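PDB 5GIZ: putative hemin transport system, substrate-binding protein from Burkholderia cenocepacia J2315, which binds heme in the periplasm and probably delivers it to a membrane transporter, as the substrate-binding component of a bacterial heme-uptake system. Local coordinates for residues R239-L243 with R265-L270. Numbering follows the deposited sequence. Where two conformers were deposited one is given.
Sequences RVVSL and RLSDAL
Residues 240-243 form an extended strand, entered through Arg239, and run nearly antiparallel to the last turn of helix 255-269: the short axes make an angle of 158° and approach to 8.7 Å. Arg239 lies opposite Ala269 (CA to CA 6.3 Å) and Val241 opposite Arg265 (6.6 Å). Ala269 N donates a hydrogen bond to Arg265 O (2.9 Å); Leu270 departs from helical angles. Arg239, Val241 and Leu243 point toward the helix, whereas Val240 faces helix 220-225. Val241, beta-branched and compact, fits the middle: CG1 lies 3.7 Å from Arg265 CB, and CG2 4.0 Å from Ala269 CB and 4.4 Å from Leu266 CD2. The small methyl of Ala269 permits the close approach, reaching Arg239 CG at 3.7 Å. This is alpha-on-beta packing in the C-terminal lobe of a periplasmic binding protein, where the final helix covers one face of a strand that pairs in parallel with strand 206-210. Arginines extend the contact at both ends. Arg265, long and extended (chi1 m, chi2 and chi3 t), carries its charge past the apolar centre until NH1 donates to Ser242 O at 2.7 Å; a leucine methyl suits the flat guanidinium face, and Leu243 CD1 lies there, 3.5 Å from NH1. A water accepts from Arg265 NH1 (3.2 Å) and hydrogen-bonds Ser242 OG (3.0 Å). Arg239 turns at chi3 (m), giving a weak hydrogen bond from NE to Ala269 O (3.3 Å), while Leu270 CD2 likewise covers one guanidinium face, 3.5 Å from Arg239 CD; Arg239 NH1 donates instead to Asp205 O.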
# COMPACT_ATOMS: atom_id res chain seq x y z
N ARG A 239 -19.23 -3.85 13.20
CA ARG A 239 -18.44 -2.68 12.76
C ARG A 239 -17.25 -3.06 11.87
O ARG A 239 -16.25 -3.59 12.33
CB ARG A 239 -17.95 -1.94 13.97
CG ARG A 239 -17.70 -0.50 13.79
CD ARG A 239 -17.39 0.08 15.16
NE ARG A 239 -18.48 0.33 16.09
CZ ARG A 239 -18.49 -0.01 17.39
NH1 ARG A 239 -17.52 -0.76 17.95
NH2 ARG A 239 -19.51 0.38 18.19
N VAL A 240 -17.46 -2.89 10.58
CA VAL A 240 -16.54 -3.27 9.53
C VAL A 240 -16.26 -2.07 8.66
O VAL A 240 -17.21 -1.36 8.27
CB VAL A 240 -17.19 -4.39 8.67
CG1 VAL A 240 -16.30 -4.80 7.51
CG2 VAL A 240 -17.52 -5.59 9.54
N VAL A 241 -14.98 -1.87 8.30
CA VAL A 241 -14.57 -0.88 7.32
C VAL A 241 -13.76 -1.57 6.24
O VAL A 241 -12.83 -2.31 6.55
CB VAL A 241 -13.69 0.21 7.95
CG1 VAL A 241 -13.07 1.09 6.90
CG2 VAL A 241 -14.55 1.02 8.91
N SER A 242 -14.12 -1.33 4.99
CA SER A 242 -13.33 -1.82 3.86
C SER A 242 -12.70 -0.65 3.12
O SER A 242 -13.27 0.45 3.11
CB SER A 242 -14.19 -2.69 2.94
OG SER A 242 -15.27 -2.00 2.39
N LEU A 243 -11.55 -0.90 2.49
CA LEU A 243 -10.95 0.02 1.57
C LEU A 243 -10.12 -0.81 0.56
O LEU A 243 -9.60 -1.87 0.88
CB LEU A 243 -10.12 1.10 2.32
CG LEU A 243 -9.68 2.31 1.50
CD1 LEU A 243 -10.86 3.13 1.02
CD2 LEU A 243 -8.79 3.20 2.33
N ARG A 265 -13.67 6.95 7.65
CA ARG A 265 -14.40 5.68 7.74
C ARG A 265 -14.48 5.10 9.15
O ARG A 265 -15.52 4.60 9.63
CB ARG A 265 -13.91 4.64 6.73
CG ARG A 265 -14.08 5.12 5.27
CD ARG A 265 -13.83 4.00 4.26
NE ARG A 265 -14.00 4.58 2.96
CZ ARG A 265 -14.20 3.91 1.83
NH1 ARG A 265 -14.25 2.58 1.80
NH2 ARG A 265 -14.39 4.58 0.76
N LEU A 266 -13.38 5.24 9.86
CA LEU A 266 -13.36 4.75 11.24
C LEU A 266 -14.28 5.65 12.08
O LEU A 266 -15.00 5.15 12.97
CB LEU A 266 -11.96 4.81 11.81
CG LEU A 266 -10.94 3.82 11.26
CD1 LEU A 266 -9.62 4.03 11.93
CD2 LEU A 266 -11.33 2.38 11.52
N SER A 267 -14.26 6.95 11.81
CA SER A 267 -15.07 7.92 12.53
C SER A 267 -16.57 7.69 12.31
O SER A 267 -17.39 7.77 13.26
CB SER A 267 -14.69 9.35 12.18
OG SER A 267 -13.35 9.58 12.58
N ASP A 268 -16.95 7.41 11.06
CA ASP A 268 -18.33 7.09 10.76
C ASP A 268 -18.70 5.80 11.49
O ASP A 268 -19.80 5.68 12.09
CB ASP A 268 -18.49 6.88 9.24
CG ASP A 268 -18.58 8.18 8.42
OD1 ASP A 268 -18.63 9.29 8.97
OD2 ASP A 268 -18.63 8.03 7.17
N ALA A 269 -17.81 4.80 11.43
CA ALA A 269 -18.10 3.52 12.02
C ALA A 269 -18.31 3.60 13.54
O ALA A 269 -19.12 2.84 14.06
CB ALA A 269 -17.01 2.52 11.75
N LEU A 270 -17.62 4.54 14.17
CA LEU A 270 -17.72 4.75 15.60
C LEU A 270 -18.52 5.99 15.99
O LEU A 270 -18.28 6.63 17.03
CB LEU A 270 -16.31 4.85 16.17
CG LEU A 270 -15.50 3.55 16.09
CD1 LEU A 270 -14.00 3.79 16.24
CD2 LEU A 270 -16.01 2.57 17.15
O HOH W 1 -14.38 -0.20 0.21